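Local coordinates for amino acid ABC transporter, periplasmic amino acid-binding protein (Brucella ovis, PDB 4Z9N), which binds glutathione and probably carries it or a related amino-acid-like solute through the periplasm to a membrane-bound ABC transporter, at residues S187-G190 and V191-A194; G140-T143 and E144-A148; G123-S126 and A127-S131; V289-Y292 and G293-F296. All coordinates share one frame; numbering follows the deposited sequence.

Along the chain the order is contact 3, contact 2, contact 1, contact 4. The first three belong to the part of the fold built on the mixed sheet with strands 101-117 and 134-138: contact 3 is a turn in the loop between those strands, contact 2 starts helix 142-153 and contact 1 lies on the later part of helix 185-192. Their centres are about 18 to 20 Å apart, and none touches another. Contact 4, at the junction of helices 281-289 and 292-299, is about 30 Å from contact 2, centre to centre, across the chain's centre. Contacts 1 and 2 thus bring two helices to the glutathione pocket, while contacts 3 and 4 shape a turn and a helix junction away from it.

Contact 1: residues S187-G190 and V191-A194; sequences SLYG and VRLA
Arg192 reaches back along its helix to lie beside Tyr189, three residues earlier, the two side chains pointing the same way. Its CB starts close to the backbone, 3.2 Å from Leu188 O and a little farther from Tyr189 O. CG stands anti to the backbone N (chi1 178°), and after an extended start the chain bends at CD (chi3 60°), which brings the guanidinium round toward the tyrosine. NE gives its hydrogen to a water that accepts at 2.8 Å from Arg192 NE, in the plane of the guanidinium; the same water donates to Tyr189 O at 2.9 Å and so ties the arginine to the helix backbone. At the tip, NH2 comes within 3.5 Å of both Tyr189 CD2 and CE2. Guanidinium and ring planes are almost perpendicular, 87° apart, and with CZ 5.1 Å from the centroid of the Tyr189 ring any cation-pi attraction is weak at most. NH1 is satisfied by the carbonyl of His201, in strand 201-203.

This is the C-terminal part of helix 185-192, whose Ser187 belongs to the glutathione pocket. The i to i+4 pattern is firm from Val191 N to Ser187 O (2.8 Å, nearly straight) and from Arg192 N to Leu188 O, then slackens: Leu193 N has only weak bonds, to Tyr189 O at 3.4 Å and to Gly190 O. Leu193 lays CG against Tyr189 O at 3.6 Å, while its side chain also touches Pro305 and Leu306. Leu188 and Val191 pack on Tyr181 of strand 180-182.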
ATOM      1  N   SER D 187     -16.181  -1.601 -13.084  1.00 17.39           N
ATOM      2  CA  SER D 187     -17.619  -1.655 -12.864  1.00 17.97           C
ATOM      3  C   SER D 187     -18.373  -1.521 -14.189  1.00 21.38           C
ATOM      4  O   SER D 187     -19.432  -2.139 -14.382  1.00 22.69           O
ATOM      5  CB  SER D 187     -18.051  -0.547 -11.900  1.00 20.35           C
ATOM      6  OG  SER D 187     -17.444  -0.718 -10.626  1.00 20.84           O
ATOM      7  N   LEU D 188     -17.843  -0.689 -15.086  1.00 18.72           N
ATOM      8  CA  LEU D 188     -18.435  -0.535 -16.420  1.00 23.23           C
ATOM      9  C   LEU D 188     -18.468  -1.874 -17.161  1.00 24.49           C
ATOM     10  O   LEU D 188     -19.447  -2.175 -17.859  1.00 22.01           O
ATOM     11  CB  LEU D 188     -17.676   0.522 -17.233  1.00 19.39           C
ATOM     12  CG  LEU D 188     -17.875   1.971 -16.759  1.00 18.59           C
ATOM     13  CD1 LEU D 188     -16.920   2.912 -17.468  1.00 20.62           C
ATOM     14  CD2 LEU D 188     -19.330   2.376 -17.017  1.00 19.29           C
ATOM     15  N   TYR D 189     -17.416  -2.684 -17.010  1.00 20.75           N
ATOM     16  CA  TYR D 189     -17.424  -4.032 -17.578  1.00 21.95           C
ATOM     17  C   TYR D 189     -18.595  -4.850 -17.030  1.00 22.67           C
ATOM     18  O   TYR D 189     -19.243  -5.596 -17.766  1.00 25.36           O
ATOM     19  CB  TYR D 189     -16.109  -4.773 -17.282  1.00 21.71           C
ATOM     20  CG  TYR D 189     -14.948  -4.446 -18.204  1.00 21.66           C
ATOM     21  CD1 TYR D 189     -14.115  -3.356 -17.958  1.00 20.52           C
ATOM     22  CD2 TYR D 189     -14.668  -5.245 -19.305  1.00 24.05           C
ATOM     23  CE1 TYR D 189     -13.038  -3.071 -18.793  1.00 24.62           C
ATOM     24  CE2 TYR D 189     -13.601  -4.970 -20.142  1.00 26.01           C
ATOM     25  CZ  TYR D 189     -12.793  -3.882 -19.888  1.00 28.29           C
ATOM     26  OH  TYR D 189     -11.730  -3.615 -20.728  1.00 29.99           O
ATOM     27  N   GLY D 190     -18.850  -4.726 -15.731  1.00 21.91           N
ATOM     28  CA  GLY D 190     -19.913  -5.488 -15.096  1.00 22.65           C
ATOM     29  C   GLY D 190     -21.303  -4.997 -15.459  1.00 23.34           C
ATOM     30  O   GLY D 190     -22.208  -5.795 -15.740  1.00 24.63           O
ATOM     31  N   VAL D 191     -21.477  -3.681 -15.449  1.00 22.57           N
ATOM     32  CA  VAL D 191     -22.733  -3.079 -15.867  1.00 23.23           C
ATOM     33  C   VAL D 191     -23.059  -3.461 -17.302  1.00 27.13           C
ATOM     34  O   VAL D 191     -24.194  -3.853 -17.616  1.00 25.76           O
ATOM     35  CB  VAL D 191     -22.690  -1.554 -15.725  1.00 22.24           C
ATOM     36  CG1 VAL D 191     -23.870  -0.929 -16.464  1.00 23.10           C
ATOM     37  CG2 VAL D 191     -22.699  -1.164 -14.253  1.00 22.68           C
ATOM     38  N   ARG D 192     -22.065  -3.348 -18.179  1.00 24.40           N
ATOM     39  CA  ARG D 192     -22.273  -3.633 -19.600  1.00 25.72           C
ATOM     40  C   ARG D 192     -22.871  -5.030 -19.826  1.00 27.91           C
ATOM     41  O   ARG D 192     -23.765  -5.209 -20.660  1.00 28.56           O
ATOM     42  CB  ARG D 192     -20.953  -3.486 -20.368  1.00 25.44           C
ATOM     43  CG  ARG D 192     -21.060  -3.805 -21.853  1.00 26.93           C
ATOM     44  CD  ARG D 192     -19.834  -3.339 -22.637  1.00 31.23           C
ATOM     45  NE  ARG D 192     -18.594  -3.966 -22.183  1.00 26.08           N
ATOM     46  CZ  ARG D 192     -17.391  -3.657 -22.659  1.00 30.02           C
ATOM     47  NH1 ARG D 192     -17.266  -2.723 -23.594  1.00 26.12           N
ATOM     48  NH2 ARG D 192     -16.310  -4.264 -22.184  1.00 34.10           N
ATOM     49  N   LEU D 193     -22.410  -6.010 -19.055  1.00 30.03           N
ATOM     50  CA  LEU D 193     -22.898  -7.382 -19.204  1.00 35.22           C
ATOM     51  C   LEU D 193     -24.363  -7.545 -18.799  1.00 37.61           C
ATOM     52  O   LEU D 193     -24.976  -8.580 -19.074  1.00 30.91           O
ATOM     53  CB  LEU D 193     -22.032  -8.341 -18.392  1.00 34.72           C
ATOM     54  CG  LEU D 193     -20.653  -8.631 -18.988  1.00 33.27           C
ATOM     55  CD1 LEU D 193     -19.824  -9.438 -18.013  1.00 32.20           C
ATOM     56  CD2 LEU D 193     -20.773  -9.366 -20.322  1.00 32.77           C
ATOM     57  N   ALA D 194     -24.930  -6.526 -18.165  1.00 28.56           N
ATOM     58  CA  ALA D 194     -26.311  -6.615 -17.687  1.00 31.71           C
ATOM     59  C   ALA D 194     -27.271  -5.895 -18.620  1.00 33.76           C
ATOM     60  O   ALA D 194     -28.482  -5.898 -18.405  1.00 37.99           O
ATOM     61  CB  ALA D 194     -26.420  -6.044 -16.270  1.00 30.92           C
TER
HETATM   62  O   HOH W   1     -18.056  -6.031 -20.350  1.00 21.38           O

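Contact 2: residues G140-T143 and E144-A148; sequences GTTT and ELNMA. With GSH (glutathione), chain U.
Thr141 meets Glu144 through its hydroxyl: OG1 accepts from Glu144 N at 3.2 Å, with an N-H...O angle of 150°. The threonine oxygen sits between the backbone N and the carbonyl carbon (chi1 62°), a torsion that turns it toward this amide while CG2 is directed to glutathione. The next residue meets the ligand directly. Thr142 N donates to glutathione O11 at 2.9 Å, and the bond is close to straight at 162°. Thr143 OG1 adds a looser touch, 3.8 Å from glutathione CB1.

Thr141 is the N-cap of helix 142-153, the helix of a beta-alpha-beta unit between parallel strands 134-138 and 159-163. The ligand carboxylate oxygen O11 therefore lies at the N-terminus of a helix, where the helix dipole and the Thr142 N-H would probably stabilise its negative charge. Glutathione is held further by Arg73 and Arg95, among other residues.

In the second shell, one water donates to both Thr141 O and Glu144 OE1, at 2.8 Å from the former and 2.9 Å from the latter, linking the cap residue to the extended glutamate. Thr141 OG1 is also hydrogen-bonded with Gln138 O, and Thr142 OG1 with Glu211. One turn on, Asn146 N donates to Thr142 O at 2.9 Å. The side chain of Asn146 rests against that carbonyl without bonding to it, CG lying 3.4 Å from Thr142 O. Its polar ends bond beyond the helix, ND2 to Gln112 and OD1 to Arg328 of the second subunit. Met147 N bonds to Thr143 O.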
ATOM      1  N   GLY D 140     -23.673   9.638  -3.720  1.00 16.31           N
ATOM      2  CA  GLY D 140     -22.879   9.052  -2.656  1.00 17.25           C
ATOM      3  C   GLY D 140     -21.629   8.343  -3.158  1.00 15.55           C
ATOM      4  O   GLY D 140     -21.179   7.395  -2.532  1.00 16.54           O
ATOM      5  N   THR D 141     -21.072   8.800  -4.281  1.00 13.00           N
ATOM      6  CA  THR D 141     -19.852   8.204  -4.836  1.00 11.66           C
ATOM      7  C   THR D 141     -18.744   9.223  -5.086  1.00 11.98           C
ATOM      8  O   THR D 141     -19.000  10.417  -5.265  1.00 14.27           O
ATOM      9  CB  THR D 141     -20.124   7.488  -6.181  1.00 14.67           C
ATOM     10  OG1 THR D 141     -20.596   8.445  -7.146  1.00 14.09           O
ATOM     11  CG2 THR D 141     -21.151   6.382  -6.010  1.00 17.35           C
ATOM     12  N   THR D 142     -17.505   8.746  -5.130  1.00 12.62           N
ATOM     13  CA  THR D 142     -16.402   9.561  -5.638  1.00 14.60           C
ATOM     14  C   THR D 142     -16.698   9.977  -7.085  1.00 16.73           C
ATOM     15  O   THR D 142     -16.373  11.079  -7.525  1.00 14.28           O
ATOM     16  CB  THR D 142     -15.081   8.793  -5.608  1.00 15.20           C
ATOM     17  OG1 THR D 142     -15.283   7.524  -6.238  1.00 13.48           O
ATOM     18  CG2 THR D 142     -14.592   8.568  -4.180  1.00 14.31           C
ATOM     19  N   THR D 143     -17.313   9.050  -7.814  1.00 15.83           N
ATOM     20  CA  THR D 143     -17.642   9.188  -9.226  1.00 14.48           C
ATOM     21  C   THR D 143     -18.322  10.507  -9.547  1.00 14.28           C
ATOM     22  O   THR D 143     -17.936  11.209 -10.483  1.00 13.45           O
ATOM     23  CB  THR D 143     -18.562   8.036  -9.653  1.00 13.95           C
ATOM     24  OG1 THR D 143     -18.052   6.824  -9.087  1.00 12.49           O
ATOM     25  CG2 THR D 143     -18.602   7.884 -11.171  1.00 13.90           C
ATOM     26  N   GLU D 144     -19.336  10.844  -8.758  1.00 14.38           N
ATOM     27  CA  GLU D 144     -20.120  12.046  -9.009  1.00 15.29           C
ATOM     28  C   GLU D 144     -19.250  13.306  -8.876  1.00 17.59           C
ATOM     29  O   GLU D 144     -19.363  14.233  -9.676  1.00 17.32           O
ATOM     30  CB  GLU D 144     -21.312  12.107  -8.042  1.00 18.09           C
ATOM     31  CG  GLU D 144     -22.162  13.351  -8.212  1.00 27.42           C
ATOM     32  CD  GLU D 144     -23.229  13.502  -7.132  1.00 36.60           C
ATOM     33  OE1 GLU D 144     -23.043  12.985  -6.008  1.00 37.28           O
ATOM     34  OE2 GLU D 144     -24.247  14.168  -7.407  1.00 44.68           O
ATOM     35  N   LEU D 145     -18.373  13.325  -7.871  1.00 13.35           N
ATOM     36  CA  LEU D 145     -17.514  14.491  -7.654  1.00 13.09           C
ATOM     37  C   LEU D 145     -16.448  14.607  -8.742  1.00 16.31           C
ATOM     38  O   LEU D 145     -16.163  15.705  -9.226  1.00 13.95           O
ATOM     39  CB  LEU D 145     -16.842  14.418  -6.273  1.00 14.40           C
ATOM     40  CG  LEU D 145     -17.806  14.218  -5.089  1.00 21.18           C
ATOM     41  CD1 LEU D 145     -17.062  14.115  -3.758  1.00 20.25           C
ATOM     42  CD2 LEU D 145     -18.836  15.348  -5.048  1.00 24.69           C
ATOM     43  N   ASN D 146     -15.838  13.479  -9.108  1.00 11.47           N
ATOM     44  CA  ASN D 146     -14.782  13.508 -10.124  1.00 13.51           C
ATOM     45  C   ASN D 146     -15.326  13.969 -11.473  1.00 14.09           C
ATOM     46  O   ASN D 146     -14.617  14.650 -12.217  1.00 15.78           O
ATOM     47  CB  ASN D 146     -14.133  12.144 -10.324  1.00 14.21           C
ATOM     48  CG  ASN D 146     -13.416  11.637  -9.090  1.00 18.66           C
ATOM     49  OD1 ASN D 146     -12.882  12.406  -8.298  1.00 17.50           O
ATOM     50  ND2 ASN D 146     -13.404  10.319  -8.924  1.00 18.81           N
ATOM     51  N   MET D 147     -16.553  13.562 -11.815  1.00 11.46           N
ATOM     52  CA  MET D 147     -17.099  13.947 -13.117  1.00 12.54           C
ATOM     53  C   MET D 147     -17.276  15.457 -13.185  1.00 13.52           C
ATOM     54  O   MET D 147     -16.931  16.081 -14.178  1.00 15.52           O
ATOM     55  CB  MET D 147     -18.428  13.269 -13.413  1.00 16.24           C
ATOM     56  CG  MET D 147     -19.040  13.779 -14.712  1.00 19.01           C
ATOM     57  SD  MET D 147     -20.386  12.751 -15.317  1.00 18.38           S
ATOM     58  CE  MET D 147     -21.526  12.800 -13.931  1.00 18.68           C
ATOM     59  N   ALA D 148     -17.813  16.043 -12.124  1.00 13.98           N
ATOM     60  CA  ALA D 148     -17.946  17.489 -12.082  1.00 15.67           C
ATOM     61  C   ALA D 148     -16.574  18.134 -12.317  1.00 16.69           C
ATOM     62  O   ALA D 148     -16.444  19.067 -13.120  1.00 15.37           O
ATOM     63  CB  ALA D 148     -18.548  17.937 -10.754  1.00 16.91           C
TER
HETATM   64  N1  GSH U 401     -15.618   3.348  -6.141  1.00 12.03           N
HETATM   65  CA1 GSH U 401     -16.615   4.420  -6.127  1.00 10.27           C
HETATM   66  C1  GSH U 401     -16.815   4.875  -4.683  1.00 12.10           C
HETATM   67  O11 GSH U 401     -17.526   5.893  -4.454  1.00 15.66           O
HETATM   68  O12 GSH U 401     -16.288   4.243  -3.725  1.00 11.89           O
HETATM   69  CB1 GSH U 401     -17.974   3.951  -6.674  1.00  9.38           C
HETATM   70  CG1 GSH U 401     -18.485   2.784  -5.808  1.00 10.87           C
HETATM   71  CD1 GSH U 401     -19.933   2.490  -6.184  1.00 16.59           C
HETATM   72  OE1 GSH U 401     -20.808   2.505  -5.375  1.00 17.25           O
HETATM   73  N2  GSH U 401     -20.222   2.178  -7.563  1.00 15.97           N
HETATM   74  CA2 GSH U 401     -21.605   1.924  -7.922  1.00 18.95           C
HETATM   75  C2  GSH U 401     -22.174   0.691  -7.205  1.00 16.60           C
HETATM   76  O2  GSH U 401     -21.501  -0.155  -6.709  1.00 16.80           O
HETATM   77  CB2 GSH U 401     -21.761   1.871  -9.446  1.00 18.47           C
HETATM   78  SG2 GSH U 401     -21.000   0.390 -10.167  1.00 23.59           S
HETATM   79  N3  GSH U 401     -23.616   0.615  -7.103  1.00 16.84           N
HETATM   80  CA3 GSH U 401     -24.228  -0.504  -6.439  1.00 20.58           C
HETATM   81  C3  GSH U 401     -25.211   0.032  -5.398  1.00 19.23           C
HETATM   82  O31 GSH U 401     -26.029  -0.769  -4.873  1.00 23.49           O
HETATM   83  O32 GSH U 401     -25.195   1.254  -5.057  1.00 19.53           O
HETATM   84  O   HOH W   2     -21.066  11.943  -4.160  1.00 23.46           O

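Contact 3: residues G123-S126 and A127-S131; sequences GINS and ALQLS
The hydrogen bonds between Gln129 and Asn125 and between Gln129 and Ser126 hold this turn together, and one side-chain oxygen takes two of them. Gln129 OE1 accepts from Asn125 N at 2.6 Å, a short bond tilted only 15° from the plane of the Gln129 amide, and weakly from Ser126 N at 3.1 Å. The glutamine carries its oxygen back over the preceding residues because CG lies beside its own backbone N (chi1 -50°) and the chain then runs extended. In return, Gln129 N donates to Ser126 O at 3.0 Å, arriving from well above the carbonyl plane. A second side-chain bond acts at the start of the 3-10 segment 127-128: Ser126 OG, anti to its backbone N (chi1 168°), accepts from Leu128 N at 3.0 Å, which makes an ST turn. A further i to i+3 bond runs from Leu130 N to Ala127 O.

Apolar contacts are fewer. Ile124 and Gln129 run antiparallel alongside one another, so that the isoleucine CD1 rests 3.6 Å from Gln129 CB, on the aliphatic part of the glutamine. Ile124 CG2 also meets Leu130 CD2 at 4.2 Å.

Carboxylate interactions complete the turn from outside: Glu206 is hydrogen-bonded to Ser126 OG through OE2 and accepts from Ala127 N through OE1, anchoring the point where the chain enters the 3-10 segment. The turn belongs to the loop joining strand 101-117 to strand 134-138. Ile124 packs on Ile116 and Leu130 on Phe114, both of strand 101-117, while Ala127 and Leu128 lean on Tyr150 of helix 142-153.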
ATOM      1  N   GLY D 123     -19.252   8.021 -33.970  1.00 43.07           N
ATOM      2  CA  GLY D 123     -18.353   9.149 -34.115  1.00 47.61           C
ATOM      3  C   GLY D 123     -17.751   9.655 -32.818  1.00 47.57           C
ATOM      4  O   GLY D 123     -16.957  10.594 -32.835  1.00 51.92           O
ATOM      5  N   ILE D 124     -18.128   9.047 -31.697  1.00 41.32           N
ATOM      6  CA  ILE D 124     -17.546   9.414 -30.406  1.00 37.44           C
ATOM      7  C   ILE D 124     -16.481   8.400 -30.021  1.00 34.11           C
ATOM      8  O   ILE D 124     -16.768   7.213 -29.907  1.00 33.05           O
ATOM      9  CB  ILE D 124     -18.612   9.513 -29.300  1.00 36.98           C
ATOM     10  CG1 ILE D 124     -19.647  10.594 -29.627  1.00 43.26           C
ATOM     11  CG2 ILE D 124     -17.946   9.777 -27.932  1.00 35.52           C
ATOM     12  CD1 ILE D 124     -19.080  11.993 -29.673  1.00 45.90           C
ATOM     13  N   ASN D 125     -15.251   8.869 -29.815  1.00 30.97           N
ATOM     14  CA  ASN D 125     -14.165   7.980 -29.421  1.00 27.96           C
ATOM     15  C   ASN D 125     -13.350   8.559 -28.271  1.00 26.13           C
ATOM     16  O   ASN D 125     -12.281   8.056 -27.950  1.00 28.79           O
ATOM     17  CB  ASN D 125     -13.244   7.676 -30.614  1.00 40.08           C
ATOM     18  CG  ASN D 125     -12.509   8.905 -31.133  1.00 45.84           C
ATOM     19  OD1 ASN D 125     -12.824  10.036 -30.772  1.00 47.88           O
ATOM     20  ND2 ASN D 125     -11.536   8.681 -32.008  1.00 50.26           N
ATOM     21  N   SER D 126     -13.854   9.616 -27.648  1.00 25.18           N
ATOM     22  CA  SER D 126     -13.138  10.221 -26.534  1.00 24.53           C
ATOM     23  C   SER D 126     -14.112  10.866 -25.556  1.00 23.31           C
ATOM     24  O   SER D 126     -15.126  11.434 -25.967  1.00 28.87           O
ATOM     25  CB  SER D 126     -12.140  11.263 -27.040  1.00 24.27           C
ATOM     26  OG  SER D 126     -11.645  12.042 -25.966  1.00 24.72           O
ATOM     27  N   ALA D 127     -13.799  10.797 -24.268  1.00 20.78           N
ATOM     28  CA  ALA D 127     -14.649  11.441 -23.276  1.00 19.72           C
ATOM     29  C   ALA D 127     -14.662  12.948 -23.488  1.00 21.84           C
ATOM     30  O   ALA D 127     -15.552  13.632 -23.000  1.00 19.84           O
ATOM     31  CB  ALA D 127     -14.190  11.113 -21.862  1.00 18.77           C
ATOM     32  N   LEU D 128     -13.673  13.470 -24.208  1.00 21.88           N
ATOM     33  CA  LEU D 128     -13.608  14.910 -24.447  1.00 25.06           C
ATOM     34  C   LEU D 128     -14.630  15.347 -25.498  1.00 27.64           C
ATOM     35  O   LEU D 128     -14.776  16.536 -25.783  1.00 28.13           O
ATOM     36  CB  LEU D 128     -12.194  15.327 -24.859  1.00 29.47           C
ATOM     37  CG  LEU D 128     -11.161  15.309 -23.722  1.00 30.59           C
ATOM     38  CD1 LEU D 128      -9.754  15.668 -24.216  1.00 28.27           C
ATOM     39  CD2 LEU D 128     -11.588  16.232 -22.580  1.00 29.41           C
ATOM     40  N   GLN D 129     -15.350  14.390 -26.071  1.00 25.55           N
ATOM     41  CA  GLN D 129     -16.385  14.737 -27.035  1.00 28.97           C
ATOM     42  C   GLN D 129     -17.772  14.673 -26.397  1.00 29.06           C
ATOM     43  O   GLN D 129     -18.796  14.674 -27.090  1.00 25.25           O
ATOM     44  CB  GLN D 129     -16.308  13.822 -28.250  1.00 28.85           C
ATOM     45  CG  GLN D 129     -14.917  13.706 -28.851  1.00 31.39           C
ATOM     46  CD  GLN D 129     -14.846  12.615 -29.887  1.00 37.16           C
ATOM     47  OE1 GLN D 129     -15.287  11.496 -29.646  1.00 33.28           O
ATOM     48  NE2 GLN D 129     -14.288  12.930 -31.052  1.00 46.40           N
ATOM     49  N   LEU D 130     -17.801  14.655 -25.070  1.00 26.05           N
ATOM     50  CA  LEU D 130     -19.052  14.460 -24.343  1.00 24.16           C
ATOM     51  C   LEU D 130     -19.681  15.744 -23.812  1.00 24.47           C
ATOM     52  O   LEU D 130     -20.577  15.678 -22.977  1.00 23.06           O
ATOM     53  CB  LEU D 130     -18.838  13.489 -23.177  1.00 20.48           C
ATOM     54  CG  LEU D 130     -18.563  12.041 -23.603  1.00 20.86           C
ATOM     55  CD1 LEU D 130     -18.356  11.175 -22.367  1.00 19.42           C
ATOM     56  CD2 LEU D 130     -19.682  11.495 -24.485  1.00 22.12           C
ATOM     57  N   SER D 131     -19.223  16.903 -24.280  1.00 25.69           N
ATOM     58  CA  SER D 131     -19.815  18.163 -23.835  1.00 26.72           C
ATOM     59  C   SER D 131     -21.318  18.152 -24.098  1.00 22.98           C
ATOM     60  O   SER D 131     -21.761  17.835 -25.204  1.00 24.29           O
ATOM     61  CB  SER D 131     -19.174  19.363 -24.534  1.00 26.56           C
ATOM     62  OG  SER D 131     -19.715  20.571 -24.028  1.00 29.75           O
TER

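Contact 4: residues V289-Y292 and G293-F296; sequences VGNY and GEIF
Asn291 and Glu294 cap each other in both directions, a capping box formed within a short junction of two helices. Asn291 OD1 accepts from Glu294 N at 3.0 Å and, weakly and at a bent angle of 116°, from Gly293 N at 2.8 Å. In exchange Asn291 N donates to Glu294 OE2 at 3.0 Å, reaching the carboxylate on its anti side and 30° out of its plane. The asparagine CG lies between its backbone N and carbonyl carbon (chi1 68°), which swings OD1 over the first turn. The glutamate chain stretches back across it at about a right angle.

Helix 281-289 ends just before, where Gly290 takes a positive phi and passes its CA within 3.3 Å of Glu294 OE2. With Asn291 at the N-cap of helix 292-299, the second helix begins within two residues of Gly290. Backbone bonds from Ile295 N to Asn291 O and from Phe296 N to Tyr292 O then carry the second helix forward. Across the joint, Val289 CG2 touches Ile295 CD1 at 4.0 Å. Tyr292 and Phe296 lie side by side, with the tyrosine OH 4.2 Å from Phe296 CD2, at the edge of the phenyl ring; that hydroxyl is hydrogen-bonded with Asn107 O.

Outside the box, Asn291 ND2 donates to Ile243 O, and Glu294 OE2 accepts a second N-H from Gln245. Two backbone donors thus converge on one oxygen of a partly exposed glutamate among otherwise buried residues, an arrangement that would probably help keep Glu294 ionised and its carboxylate fixed.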
ATOM      1  N   VAL D 289     -10.427 -20.316  -1.276  1.00 23.43           N
ATOM      2  CA  VAL D 289     -10.705 -19.413  -2.396  1.00 22.95           C
ATOM      3  C   VAL D 289      -9.581 -19.373  -3.444  1.00 22.02           C
ATOM      4  O   VAL D 289      -9.736 -18.737  -4.485  1.00 22.70           O
ATOM      5  CB  VAL D 289     -10.988 -17.978  -1.885  1.00 20.30           C
ATOM      6  CG1 VAL D 289     -12.283 -17.937  -1.031  1.00 21.06           C
ATOM      7  CG2 VAL D 289      -9.793 -17.446  -1.105  1.00 19.12           C
ATOM      8  N   GLY D 290      -8.467 -20.047  -3.182  1.00 21.12           N
ATOM      9  CA  GLY D 290      -7.312 -19.976  -4.066  1.00 22.60           C
ATOM     10  C   GLY D 290      -6.524 -18.691  -3.854  1.00 21.32           C
ATOM     11  O   GLY D 290      -6.844 -17.914  -2.952  1.00 18.31           O
ATOM     12  N   ASN D 291      -5.499 -18.445  -4.673  1.00 18.67           N
ATOM     13  CA  ASN D 291      -4.687 -17.235  -4.470  1.00 20.11           C
ATOM     14  C   ASN D 291      -5.293 -16.013  -5.177  1.00 18.32           C
ATOM     15  O   ASN D 291      -6.339 -16.113  -5.832  1.00 18.15           O
ATOM     16  CB  ASN D 291      -3.221 -17.460  -4.917  1.00 18.00           C
ATOM     17  CG  ASN D 291      -3.057 -17.636  -6.434  1.00 17.87           C
ATOM     18  OD1 ASN D 291      -3.637 -16.908  -7.244  1.00 17.78           O
ATOM     19  ND2 ASN D 291      -2.213 -18.593  -6.817  1.00 18.78           N
ATOM     20  N   TYR D 292      -4.628 -14.867  -5.053  1.00 16.59           N
ATOM     21  CA  TYR D 292      -5.136 -13.619  -5.630  1.00 16.16           C
ATOM     22  C   TYR D 292      -5.435 -13.750  -7.130  1.00 15.44           C
ATOM     23  O   TYR D 292      -6.462 -13.284  -7.608  1.00 16.45           O
ATOM     24  CB  TYR D 292      -4.137 -12.480  -5.421  1.00 15.80           C
ATOM     25  CG  TYR D 292      -4.632 -11.165  -5.969  1.00 16.51           C
ATOM     26  CD1 TYR D 292      -5.434 -10.327  -5.197  1.00 16.47           C
ATOM     27  CD2 TYR D 292      -4.304 -10.752  -7.252  1.00 18.42           C
ATOM     28  CE1 TYR D 292      -5.892  -9.116  -5.690  1.00 14.12           C
ATOM     29  CE2 TYR D 292      -4.772  -9.539  -7.760  1.00 12.92           C
ATOM     30  CZ  TYR D 292      -5.557  -8.731  -6.973  1.00 14.12           C
ATOM     31  OH  TYR D 292      -6.001  -7.528  -7.489  1.00 14.17           O
ATOM     32  N   GLY D 293      -4.514 -14.371  -7.867  1.00 15.95           N
ATOM     33  CA  GLY D 293      -4.671 -14.493  -9.307  1.00 16.69           C
ATOM     34  C   GLY D 293      -5.850 -15.368  -9.661  1.00 17.83           C
ATOM     35  O   GLY D 293      -6.553 -15.132 -10.650  1.00 22.00           O
ATOM     36  N   GLU D 294      -6.060 -16.405  -8.853  1.00 18.41           N
ATOM     37  CA  GLU D 294      -7.183 -17.292  -9.076  1.00 20.95           C
ATOM     38  C   GLU D 294      -8.514 -16.581  -8.831  1.00 22.45           C
ATOM     39  O   GLU D 294      -9.474 -16.803  -9.573  1.00 21.73           O
ATOM     40  CB  GLU D 294      -7.064 -18.531  -8.200  1.00 20.45           C
ATOM     41  CG  GLU D 294      -5.828 -19.378  -8.506  1.00 24.46           C
ATOM     42  CD  GLU D 294      -5.859 -20.685  -7.762  1.00 26.11           C
ATOM     43  OE1 GLU D 294      -6.399 -21.679  -8.320  1.00 29.37           O
ATOM     44  OE2 GLU D 294      -5.359 -20.722  -6.620  1.00 22.12           O
ATOM     45  N   ILE D 295      -8.561 -15.720  -7.813  1.00 20.87           N
ATOM     46  CA  ILE D 295      -9.753 -14.930  -7.531  1.00 20.54           C
ATOM     47  C   ILE D 295     -10.001 -13.964  -8.678  1.00 20.84           C
ATOM     48  O   ILE D 295     -11.137 -13.801  -9.129  1.00 20.22           O
ATOM     49  CB  ILE D 295      -9.622 -14.171  -6.190  1.00 16.97           C
ATOM     50  CG1 ILE D 295      -9.557 -15.159  -5.021  1.00 22.93           C
ATOM     51  CG2 ILE D 295     -10.776 -13.195  -5.994  1.00 16.77           C
ATOM     52  CD1 ILE D 295      -9.186 -14.488  -3.699  1.00 23.45           C
ATOM     53  N   PHE D 296      -8.930 -13.338  -9.155  1.00 16.99           N
ATOM     54  CA  PHE D 296      -9.020 -12.388 -10.262  1.00 18.49           C
ATOM     55  C   PHE D 296      -9.562 -13.077 -11.510  1.00 18.09           C
ATOM     56  O   PHE D 296     -10.541 -12.637 -12.107  1.00 18.47           O
ATOM     57  CB  PHE D 296      -7.643 -11.756 -10.554  1.00 16.27           C
ATOM     58  CG  PHE D 296      -7.697 -10.563 -11.466  1.00 17.68           C
ATOM     59  CD1 PHE D 296      -7.876 -10.723 -12.831  1.00 19.49           C
ATOM     60  CD2 PHE D 296      -7.565  -9.275 -10.958  1.00 19.68           C
ATOM     61  CE1 PHE D 296      -7.935  -9.626 -13.672  1.00 20.10           C
ATOM     62  CE2 PHE D 296      -7.617  -8.177 -11.794  1.00 14.54           C
ATOM     63  CZ  PHE D 296      -7.808  -8.349 -13.149  1.00 15.38           C
TER